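Beta-galactosidase/beta-glucuronidase (Faecalibacterium prausnitzii L2-6, PDB 6MVF) binds flavin mononucleotide and belongs to glycoside hydrolase family 2, probably cleaving beta-glucuronides or beta-galactosides. Local coordinates at residues L428-T439 and T447-F456; I480-G488 and F521-V532. All coordinates share one frame; numbering follows the deposited sequence.

Contact 1: L428-T439 and T447-F456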
loop_
_atom_site.group_PDB
_atom_site.type_symbol
_atom_site.label_atom_id
_atom_site.label_comp_id
_atom_site.label_asym_id
_atom_site.label_seq_id
_atom_site.Cartn_x
_atom_site.Cartn_y
_atom_site.Cartn_z
ATOM N N LEU A 428 -40.099 2.278 5.038
ATOM C CA LEU A 428 -41.139 1.375 5.509
ATOM C C LEU A 428 -40.808 0.827 6.892
ATOM O O LEU A 428 -39.644 0.578 7.213
ATOM C CB LEU A 428 -41.299 0.228 4.514
ATOM C CG LEU A 428 -41.673 0.708 3.115
ATOM C CD1 LEU A 428 -41.673 -0.450 2.161
ATOM C CD2 LEU A 428 -43.034 1.428 3.121
ATOM N N THR A 429 -41.834 0.631 7.714
ATOM C CA THR A 429 -41.667 -0.064 8.985
ATOM C C THR A 429 -42.063 -1.530 8.828
ATOM O O THR A 429 -42.896 -1.883 7.986
ATOM C CB THR A 429 -42.484 0.595 10.103
ATOM O OG1 THR A 429 -43.871 0.630 9.743
ATOM C CG2 THR A 429 -42.012 2.023 10.325
ATOM N N THR A 430 -41.418 -2.389 9.620
ATOM C CA THR A 430 -41.630 -3.829 9.568
ATOM C C THR A 430 -41.637 -4.348 10.995
ATOM O O THR A 430 -41.348 -3.614 11.943
ATOM C CB THR A 430 -40.551 -4.558 8.722
ATOM O OG1 THR A 430 -40.941 -5.921 8.481
ATOM C CG2 THR A 430 -39.177 -4.566 9.426
ATOM N N ILE A 431 -41.954 -5.637 11.129
ATOM C CA ILE A 431 -41.997 -6.318 12.416
ATOM C C ILE A 431 -41.719 -7.795 12.165
ATOM O O ILE A 431 -42.015 -8.324 11.091
ATOM C CB ILE A 431 -43.364 -6.076 13.127
ATOM C CG1 ILE A 431 -43.381 -6.710 14.520
ATOM C CG2 ILE A 431 -44.567 -6.552 12.255
ATOM C CD1 ILE A 431 -44.412 -6.110 15.409
ATOM N N ALA A 432 -41.139 -8.472 13.152
ATOM C CA ALA A 432 -40.913 -9.915 13.052
ATOM C C ALA A 432 -41.739 -10.624 14.121
ATOM O O ALA A 432 -41.517 -10.426 15.323
ATOM C CB ALA A 432 -39.427 -10.256 13.181
ATOM N N HIS A 433 -42.704 -11.432 13.683
ATOM C CA HIS A 433 -43.590 -12.149 14.600
ATOM C C HIS A 433 -43.013 -13.510 14.994
ATOM O O HIS A 433 -42.394 -14.204 14.175
ATOM C CB HIS A 433 -44.965 -12.362 13.964
ATOM C CG HIS A 433 -45.697 -11.099 13.639
ATOM N ND1 HIS A 433 -46.069 -10.186 14.602
ATOM C CD2 HIS A 433 -46.157 -10.614 12.458
ATOM C CE1 HIS A 433 -46.709 -9.181 14.024
ATOM N NE2 HIS A 433 -46.775 -9.418 12.725
ATOM N N VAL A 434 -43.238 -13.896 16.256
ATOM C CA VAL A 434 -42.975 -15.276 16.660
ATOM C C VAL A 434 -43.951 -16.218 15.947
ATOM O O VAL A 434 -45.035 -15.823 15.496
ATOM C CB VAL A 434 -43.049 -15.427 18.192
ATOM C CG1 VAL A 434 -44.482 -15.308 18.692
ATOM C CG2 VAL A 434 -42.405 -16.751 18.651
ATOM N N SER A 435 -43.543 -17.485 15.834
ATOM C CA SER A 435 -44.252 -18.426 14.972
ATOM C C SER A 435 -45.727 -18.556 15.349
ATOM O O SER A 435 -46.597 -18.628 14.471
ATOM C CB SER A 435 -43.568 -19.789 15.031
ATOM O OG SER A 435 -44.072 -20.640 14.029
ATOM N N HIS A 436 -46.028 -18.586 16.644
ATOM C CA HIS A 436 -47.382 -18.861 17.106
ATOM C C HIS A 436 -48.242 -17.612 17.214
ATOM O O HIS A 436 -49.343 -17.685 17.770
ATOM C CB HIS A 436 -47.345 -19.597 18.454
ATOM C CG HIS A 436 -46.716 -18.821 19.581
ATOM N ND1 HIS A 436 -45.403 -19.001 19.969
ATOM C CD2 HIS A 436 -47.236 -17.902 20.434
ATOM C CE1 HIS A 436 -45.137 -18.211 20.996
ATOM N NE2 HIS A 436 -46.233 -17.536 21.300
ATOM N N THR A 437 -47.766 -16.481 16.696
ATOM C CA THR A 437 -48.524 -15.234 16.740
ATOM C C THR A 437 -49.878 -15.420 16.064
ATOM O O THR A 437 -49.931 -15.872 14.906
ATOM C CB THR A 437 -47.756 -14.102 16.049
ATOM O OG1 THR A 437 -46.580 -13.791 16.804
ATOM C CG2 THR A 437 -48.628 -12.842 15.925
ATOM N N PRO A 438 -50.984 -15.094 16.740
ATOM C CA PRO A 438 -52.307 -15.232 16.107
ATOM C C PRO A 438 -52.354 -14.483 14.779
ATOM O O PRO A 438 -51.903 -13.342 14.678
ATOM C CB PRO A 438 -53.267 -14.621 17.142
ATOM C CG PRO A 438 -52.514 -14.576 18.435
ATOM C CD PRO A 438 -51.048 -14.500 18.090
ATOM N N THR A 439 -52.892 -15.138 13.743
ATOM C CA THR A 439 -52.917 -14.531 12.408
ATOM C C THR A 439 -53.928 -13.393 12.282
ATOM O O THR A 439 -53.981 -12.755 11.227
ATOM C CB THR A 439 -53.189 -15.596 11.328
ATOM O OG1 THR A 439 -54.322 -16.400 11.691
ATOM C CG2 THR A 439 -51.955 -16.491 11.130
ATOM N N THR A 447 -47.502 -1.937 11.276
ATOM C CA THR A 447 -46.386 -1.524 10.437
ATOM C C THR A 447 -46.740 -1.692 8.958
ATOM O O THR A 447 -47.719 -2.351 8.600
ATOM C CB THR A 447 -45.121 -2.321 10.803
ATOM O OG1 THR A 447 -45.354 -3.730 10.646
ATOM C CG2 THR A 447 -44.689 -2.028 12.259
ATOM N N ASP A 448 -45.932 -1.060 8.094
ATOM C CA ASP A 448 -46.203 -1.055 6.652
ATOM C C ASP A 448 -46.102 -2.451 6.040
ATOM O O ASP A 448 -46.811 -2.765 5.072
ATOM C CB ASP A 448 -45.237 -0.109 5.915
ATOM C CG ASP A 448 -45.268 1.327 6.456
ATOM O OD1 ASP A 448 -46.369 1.846 6.758
ATOM O OD2 ASP A 448 -44.178 1.942 6.572
ATOM N N VAL A 449 -45.203 -3.284 6.553
ATOM C CA VAL A 449 -45.026 -4.652 6.094
ATOM C C VAL A 449 -44.785 -5.500 7.338
ATOM O O VAL A 449 -44.659 -4.981 8.452
ATOM C CB VAL A 449 -43.872 -4.796 5.068
ATOM C CG1 VAL A 449 -44.138 -3.953 3.814
ATOM C CG2 VAL A 449 -42.526 -4.406 5.686
ATOM N N GLU A 450 -44.754 -6.821 7.148
ATOM C CA GLU A 450 -44.829 -7.756 8.268
ATOM C C GLU A 450 -44.141 -9.055 7.884
ATOM O O GLU A 450 -44.180 -9.476 6.725
ATOM C CB GLU A 450 -46.278 -8.070 8.684
ATOM C CG GLU A 450 -47.062 -6.892 9.247
ATOM C CD GLU A 450 -48.402 -7.305 9.866
ATOM O OE1 GLU A 450 -48.417 -8.208 10.743
ATOM O OE2 GLU A 450 -49.446 -6.727 9.472
ATOM N N SER A 451 -43.539 -9.704 8.874
ATOM C CA SER A 451 -42.891 -10.978 8.619
ATOM C C SER A 451 -43.074 -11.921 9.804
ATOM O O SER A 451 -43.252 -11.495 10.950
ATOM C CB SER A 451 -41.396 -10.800 8.307
ATOM O OG SER A 451 -41.195 -10.283 7.000
ATOM N N TYR A 452 -42.994 -13.210 9.509
ATOM C CA TYR A 452 -43.070 -14.251 10.517
ATOM C C TYR A 452 -41.752 -15.012 10.619
ATOM O O TYR A 452 -41.029 -15.189 9.631
ATOM C CB TYR A 452 -44.201 -15.230 10.209
ATOM C CG TYR A 452 -45.538 -14.873 10.806
ATOM C CD1 TYR A 452 -46.393 -14.005 10.162
ATOM C CD2 TYR A 452 -45.964 -15.443 12.003
ATOM C CE1 TYR A 452 -47.643 -13.703 10.692
ATOM C CE2 TYR A 452 -47.211 -15.152 12.545
ATOM C CZ TYR A 452 -48.052 -14.276 11.881
ATOM O OH TYR A 452 -49.297 -13.961 12.402
ATOM N N ASN A 453 -41.451 -15.451 11.842
ATOM C CA ASN A 453 -40.353 -16.366 12.109
ATOM C C ASN A 453 -40.924 -17.788 12.197
ATOM O O ASN A 453 -41.609 -18.132 13.169
ATOM C CB ASN A 453 -39.636 -15.964 13.397
ATOM C CG ASN A 453 -38.970 -14.598 13.297
ATOM O OD1 ASN A 453 -38.913 -13.993 12.229
ATOM N ND2 ASN A 453 -38.445 -14.117 14.414
ATOM N N HIS A 454 -40.641 -18.624 11.193
ATOM C CA HIS A 454 -41.175 -19.976 11.165
ATOM C C HIS A 454 -40.069 -21.018 11.088
ATOM O O HIS A 454 -39.065 -20.834 10.388
ATOM C CB HIS A 454 -42.123 -20.161 9.994
ATOM C CG HIS A 454 -43.481 -19.593 10.244
ATOM N ND1 HIS A 454 -44.213 -19.898 11.372
ATOM C CD2 HIS A 454 -44.230 -18.722 9.528
ATOM C CE1 HIS A 454 -45.357 -19.236 11.340
ATOM N NE2 HIS A 454 -45.393 -18.520 10.229
ATOM N N TYR A 455 -40.279 -22.131 11.795
ATOM C CA TYR A 455 -39.332 -23.238 11.780
ATOM C C TYR A 455 -40.065 -24.565 11.618
ATOM O O TYR A 455 -39.705 -25.577 12.230
ATOM C CB TYR A 455 -38.464 -23.239 13.038
ATOM C CG TYR A 455 -37.560 -22.027 13.207
ATOM C CD1 TYR A 455 -36.260 -22.027 12.689
ATOM C CD2 TYR A 455 -37.990 -20.898 13.904
ATOM C CE1 TYR A 455 -35.416 -20.936 12.845
ATOM C CE2 TYR A 455 -37.150 -19.796 14.065
ATOM C CZ TYR A 455 -35.862 -19.825 13.527
ATOM O OH TYR A 455 -35.016 -18.757 13.686
ATOM N N PHE A 456 -41.098 -24.586 10.776
ATOM C CA PHE A 456 -41.739 -25.846 10.432
ATOM C C PHE A 456 -40.732 -26.760 9.754
ATOM O O PHE A 456 -40.204 -26.437 8.684
ATOM C CB PHE A 456 -42.949 -25.613 9.531
ATOM C CG PHE A 456 -43.922 -24.619 10.083
ATOM C CD1 PHE A 456 -44.565 -24.862 11.286
ATOM C CD2 PHE A 456 -44.200 -23.449 9.392
ATOM C CE1 PHE A 456 -45.449 -23.954 11.800
ATOM C CE2 PHE A 456 -45.080 -22.544 9.889
ATOM C CZ PHE A 456 -45.710 -22.793 11.102
HETATM O O HOH W 1 -40.786 -18.288 16.005
#
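Ile431, His433, Ser451 and Asn453 carry the backbone ladder between two parallel strands whose axes run 22° apart. Ser451 N gives to Ile431 O, His433 N to Ser451 O (2.8 Å) and Asn453 N to His433 O, while Val449 N bonds Thr429 O at the start. Past the ladder one water bridges Ser435 N and Asn453 O. Side chains and backbone trade bonds at the entry: Thr429 N meets Asp448 OD2 (2.9 Å) from above the carboxylate plane, and Asp448 N returns to Thr429 OG1 (3.1 Å), a hydroxyl placed for this between its own N and carbonyl carbon (chi1 58°). Lys421 pairs with the same carboxylate oxygen, and Gln417 with the Thr429 hydroxyl. Between side chains, His433 NE2 donates to Glu450 OE1 (2.8 Å), which lies near the imidazole plane and is met on its anti side; His444 and Arg445 also bond this carboxylate. The CB of His433 sits over the Tyr452 ring, 3.9 Å from its centroid, and the imidazole turns an edge toward that face. Tyr452 OH then donates to Thr437 O (3.2 Å), approaching from above the carbonyl plane. Farther on, Ser435 OG and His454 ND1 share a hydrogen bond (2.8 Å). These are the fifth and sixth strands of the (beta/alpha)8 (TIM) barrel: helix 407-423 packs outside, strand 391-398 bonds the other edge of 428-433, and strand 482-487 the far edge of 450-453.

Contact 2: I480-G488 and F521-V532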
loop_
_atom_site.group_PDB
_atom_site.type_symbol
_atom_site.label_atom_id
_atom_site.label_comp_id
_atom_site.label_asym_id
_atom_site.label_seq_id
_atom_site.Cartn_x
_atom_site.Cartn_y
_atom_site.Cartn_z
ATOM N N ILE A 480 -52.071 -7.650 3.526
ATOM C CA ILE A 480 -50.829 -7.625 4.286
ATOM C C ILE A 480 -49.690 -8.064 3.374
ATOM O O ILE A 480 -49.829 -9.033 2.616
ATOM C CB ILE A 480 -50.917 -8.516 5.539
ATOM C CG1 ILE A 480 -52.000 -7.996 6.492
ATOM C CG2 ILE A 480 -49.568 -8.565 6.250
ATOM C CD1 ILE A 480 -51.969 -8.604 7.900
ATOM N N CYS A 481 -48.578 -7.328 3.422
ATOM C CA CYS A 481 -47.352 -7.729 2.750
ATOM C C CYS A 481 -46.630 -8.706 3.658
ATOM O O CYS A 481 -46.133 -8.314 4.714
ATOM C CB CYS A 481 -46.470 -6.524 2.454
ATOM S SG CYS A 481 -47.274 -5.202 1.542
ATOM N N LEU A 482 -46.582 -9.975 3.257
ATOM C CA LEU A 482 -45.991 -11.038 4.056
ATOM C C LEU A 482 -44.551 -11.298 3.617
ATOM O O LEU A 482 -44.271 -11.451 2.419
ATOM C CB LEU A 482 -46.813 -12.324 3.950
ATOM C CG LEU A 482 -46.217 -13.496 4.723
ATOM C CD1 LEU A 482 -46.330 -13.221 6.208
ATOM C CD2 LEU A 482 -46.837 -14.848 4.356
ATOM N N GLY A 483 -43.642 -11.324 4.595
ATOM C CA GLY A 483 -42.319 -11.865 4.395
ATOM C C GLY A 483 -42.018 -12.889 5.475
ATOM O O GLY A 483 -42.798 -13.073 6.411
ATOM N N ILE A 484 -40.881 -13.564 5.325
ATOM C CA ILE A 484 -40.409 -14.515 6.325
ATOM C C ILE A 484 -39.075 -14.003 6.855
ATOM O O ILE A 484 -38.042 -14.112 6.175
ATOM C CB ILE A 484 -40.294 -15.947 5.770
ATOM C CG1 ILE A 484 -41.683 -16.456 5.355
ATOM C CG2 ILE A 484 -39.659 -16.893 6.801
ATOM C CD1 ILE A 484 -42.781 -16.300 6.444
ATOM N N SER A 485 -39.098 -13.444 8.072
ATOM C CA SER A 485 -37.915 -12.808 8.643
ATOM C C SER A 485 -36.934 -13.796 9.259
ATOM O O SER A 485 -35.774 -13.434 9.465
ATOM C CB SER A 485 -38.328 -11.773 9.693
ATOM O OG SER A 485 -39.366 -12.273 10.524
ATOM N N GLU A 486 -37.384 -15.001 9.618
ATOM C CA GLU A 486 -36.509 -16.096 10.023
ATOM C C GLU A 486 -37.137 -17.397 9.576
ATOM O O GLU A 486 -38.349 -17.596 9.718
ATOM C CB GLU A 486 -36.266 -16.217 11.540
ATOM C CG GLU A 486 -35.796 -14.985 12.253
ATOM C CD GLU A 486 -35.490 -15.244 13.721
ATOM O OE1 GLU A 486 -35.523 -16.429 14.147
ATOM O OE2 GLU A 486 -35.212 -14.255 14.449
ATOM N N TYR A 487 -36.292 -18.259 9.031
ATOM C CA TYR A 487 -36.546 -19.672 8.827
ATOM C C TYR A 487 -35.177 -20.329 8.753
ATOM O O TYR A 487 -34.190 -19.679 8.404
ATOM C CB TYR A 487 -37.361 -19.931 7.556
ATOM C CG TYR A 487 -36.629 -19.665 6.261
ATOM C CD1 TYR A 487 -36.574 -18.380 5.708
ATOM C CD2 TYR A 487 -35.989 -20.697 5.587
ATOM C CE1 TYR A 487 -35.897 -18.146 4.508
ATOM C CE2 TYR A 487 -35.319 -20.477 4.398
ATOM C CZ TYR A 487 -35.276 -19.208 3.860
ATOM O OH TYR A 487 -34.618 -19.024 2.666
ATOM N N GLY A 488 -35.102 -21.601 9.105
ATOM C CA GLY A 488 -33.813 -22.254 9.081
ATOM C C GLY A 488 -33.834 -23.543 9.877
ATOM O O GLY A 488 -34.871 -24.004 10.327
ATOM N N PHE A 521 -39.753 -19.982 -1.922
ATOM C CA PHE A 521 -39.770 -18.529 -2.078
ATOM C C PHE A 521 -39.611 -18.107 -3.527
ATOM O O PHE A 521 -40.173 -17.091 -3.928
ATOM C CB PHE A 521 -38.703 -17.878 -1.204
ATOM C CG PHE A 521 -38.989 -18.018 0.256
ATOM C CD1 PHE A 521 -40.171 -17.519 0.785
ATOM C CD2 PHE A 521 -38.111 -18.687 1.091
ATOM C CE1 PHE A 521 -40.468 -17.665 2.129
ATOM C CE2 PHE A 521 -38.389 -18.830 2.443
ATOM C CZ PHE A 521 -39.573 -18.320 2.970
ATOM N N GLU A 522 -38.906 -18.884 -4.335
ATOM C CA GLU A 522 -38.920 -18.620 -5.766
ATOM C C GLU A 522 -40.306 -18.835 -6.375
ATOM O O GLU A 522 -40.649 -18.202 -7.378
ATOM C CB GLU A 522 -37.883 -19.495 -6.477
ATOM C CG GLU A 522 -37.852 -19.260 -7.970
ATOM C CD GLU A 522 -36.840 -20.120 -8.660
ATOM O OE1 GLU A 522 -37.221 -21.228 -9.099
ATOM O OE2 GLU A 522 -35.666 -19.692 -8.751
ATOM N N ASP A 523 -41.114 -19.722 -5.798
ATOM C CA ASP A 523 -42.459 -19.917 -6.322
ATOM C C ASP A 523 -43.401 -18.777 -5.963
ATOM O O ASP A 523 -44.485 -18.697 -6.547
ATOM C CB ASP A 523 -43.054 -21.223 -5.805
ATOM C CG ASP A 523 -42.530 -22.450 -6.536
ATOM O OD1 ASP A 523 -42.070 -22.324 -7.697
ATOM O OD2 ASP A 523 -42.601 -23.557 -5.947
ATOM N N ARG A 524 -43.027 -17.907 -5.019
ATOM C CA ARG A 524 -43.929 -16.899 -4.459
ATOM C C ARG A 524 -43.274 -15.523 -4.453
ATOM O O ARG A 524 -42.753 -15.073 -3.424
ATOM C CB ARG A 524 -44.357 -17.290 -3.049
ATOM C CG ARG A 524 -44.993 -18.652 -2.966
ATOM C CD ARG A 524 -45.101 -19.126 -1.523
ATOM N NE ARG A 524 -45.916 -20.323 -1.447
ATOM C CZ ARG A 524 -45.503 -21.527 -1.821
ATOM N NH1 ARG A 524 -44.271 -21.694 -2.288
ATOM N NH2 ARG A 524 -46.326 -22.561 -1.735
ATOM N N PRO A 525 -43.293 -14.814 -5.584
ATOM C CA PRO A 525 -42.684 -13.474 -5.610
ATOM C C PRO A 525 -43.401 -12.470 -4.738
ATOM O O PRO A 525 -42.791 -11.455 -4.379
ATOM C CB PRO A 525 -42.747 -13.078 -7.091
ATOM C CG PRO A 525 -43.706 -14.024 -7.713
ATOM C CD PRO A 525 -43.670 -15.283 -6.926
ATOM N N TRP A 526 -44.662 -12.725 -4.366
ATOM C CA TRP A 526 -45.403 -11.838 -3.471
ATOM C C TRP A 526 -44.891 -11.885 -2.026
ATOM O O TRP A 526 -45.337 -11.080 -1.200
ATOM C CB TRP A 526 -46.897 -12.180 -3.537
ATOM C CG TRP A 526 -47.179 -13.661 -3.387
ATOM C CD1 TRP A 526 -47.306 -14.580 -4.393
ATOM C CD2 TRP A 526 -47.343 -14.386 -2.160
ATOM N NE1 TRP A 526 -47.537 -15.827 -3.869
ATOM C CE2 TRP A 526 -47.571 -15.737 -2.502
ATOM C CE3 TRP A 526 -47.315 -14.024 -0.812
ATOM C CZ2 TRP A 526 -47.777 -16.736 -1.535
ATOM C CZ3 TRP A 526 -47.520 -15.015 0.150
ATOM C CH2 TRP A 526 -47.749 -16.354 -0.219
ATOM N N ILE A 527 -43.988 -12.810 -1.696
ATOM C CA ILE A 527 -43.228 -12.730 -0.452
ATOM C C ILE A 527 -42.207 -11.617 -0.637
ATOM O O ILE A 527 -41.302 -11.731 -1.468
ATOM C CB ILE A 527 -42.541 -14.057 -0.119
ATOM C CG1 ILE A 527 -43.583 -15.170 0.097
ATOM C CG2 ILE A 527 -41.621 -13.883 1.096
ATOM C CD1 ILE A 527 -44.306 -15.112 1.426
ATOM N N TRP A 528 -42.366 -10.517 0.095
ATOM C CA TRP A 528 -41.577 -9.347 -0.262
ATOM C C TRP A 528 -40.106 -9.557 0.078
ATOM O O TRP A 528 -39.233 -9.094 -0.670
ATOM C CB TRP A 528 -42.146 -8.073 0.389
ATOM C CG TRP A 528 -42.175 -8.082 1.873
ATOM C CD1 TRP A 528 -43.156 -8.596 2.665
ATOM C CD2 TRP A 528 -41.178 -7.553 2.759
ATOM N NE1 TRP A 528 -42.833 -8.426 3.988
ATOM C CE2 TRP A 528 -41.621 -7.794 4.075
ATOM C CE3 TRP A 528 -39.948 -6.906 2.567
ATOM C CZ2 TRP A 528 -40.877 -7.416 5.197
ATOM C CZ3 TRP A 528 -39.217 -6.513 3.673
ATOM C CH2 TRP A 528 -39.678 -6.777 4.975
ATOM N N ALA A 529 -39.820 -10.283 1.167
ATOM C CA ALA A 529 -38.449 -10.623 1.536
ATOM C C ALA A 529 -38.447 -11.860 2.426
ATOM O O ALA A 529 -39.245 -11.955 3.357
ATOM C CB ALA A 529 -37.757 -9.462 2.257
ATOM N N SER A 530 -37.545 -12.789 2.136
ATOM C CA SER A 530 -37.227 -13.918 2.996
ATOM C C SER A 530 -35.781 -13.801 3.472
ATOM O O SER A 530 -34.898 -13.367 2.718
ATOM C CB SER A 530 -37.435 -15.254 2.261
ATOM O OG SER A 530 -36.701 -15.302 1.046
ATOM N N HIS A 531 -35.543 -14.201 4.723
ATOM C CA HIS A 531 -34.235 -14.079 5.361
ATOM C C HIS A 531 -33.887 -15.387 6.057
ATOM O O HIS A 531 -34.500 -15.736 7.071
ATOM C CB HIS A 531 -34.223 -12.932 6.365
ATOM C CG HIS A 531 -34.383 -11.581 5.749
ATOM N ND1 HIS A 531 -35.587 -10.909 5.736
ATOM C CD2 HIS A 531 -33.492 -10.773 5.122
ATOM C CE1 HIS A 531 -35.430 -9.743 5.134
ATOM N NE2 HIS A 531 -34.170 -9.636 4.753
ATOM N N VAL A 532 -32.894 -16.103 5.529
ATOM C CA VAL A 532 -32.367 -17.280 6.214
ATOM C C VAL A 532 -31.871 -16.902 7.596
ATOM O O VAL A 532 -31.041 -15.996 7.754
ATOM C CB VAL A 532 -31.221 -17.906 5.409
ATOM C CG1 VAL A 532 -30.521 -19.003 6.242
ATOM C CG2 VAL A 532 -31.738 -18.419 4.093
HETATM O O HOH W 2 -33.516 -14.581 9.320
HETATM O O HOH W 3 -34.179 -16.304 1.947
#
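Strands 482-484 and 529-532 run as a parallel pair with axes 14° apart. Leu482 O accepts from Trp528 N, Ile484 N gives to Ala529 O, and Ile484 O receives His531 N (2.9 Å). At Ser485 the segment 480-488 turns a corner, and a water donating to Ser485 O and His531 O bridges the strands there. Gly483 passes beside Trp528, where a CB would run into the indole NE1 and Ala529 O; the indole NE1 is hydrogen-bonded to Glu450 O. Before the corner, Leu482 and Ile527 run alongside one another, Leu482 CD2 3.9 Å from Ile527 CD1. Ile484 CG1 reaches the edge of the Phe521 ring (3.7 Å to Phe521 CE1), and Ser530 CB covers one face of that ring. In Tyr487 a chi1 of 69° swings the ring back between Phe521 and Val532: Phe521 CE2 lies over one ring face, the two ring planes 50° apart, and Val532 CA over the opposite one. Its hydroxyl bonds Tyr571 and a water that also bonds Ser530 OG. With an alanine here, Phe521 and Val532 would probably face a gap, and Tyr571 and the water would lose their phenolic partner. Adjacent parallel strands of this kind build a TIM barrel; here they are the seventh and eighth, and 529-532 closes the ring by pairing with 292-300.

How the contacts relate
From the N terminus, strand 428-433 leads into a turn and a helix-free loop that contact 1 closes by bringing back strand 450-453. The chain then runs through helix 466-476 to strand 482-487, where contact 2 opens; it closes only after helix 507-522 has been crossed, with strand 529-532. The two contacts are therefore in series, neither enclosing the other. Their centres lie about 10 Å apart, because strands 450-453 and 482-487 are neighbours. Probable hydrogen bonds Asn453 OD1 to Ser485 OG and Tyr455 OH to Glu486 OE1 join them. Together they line up the fifth to eighth strands of the barrel.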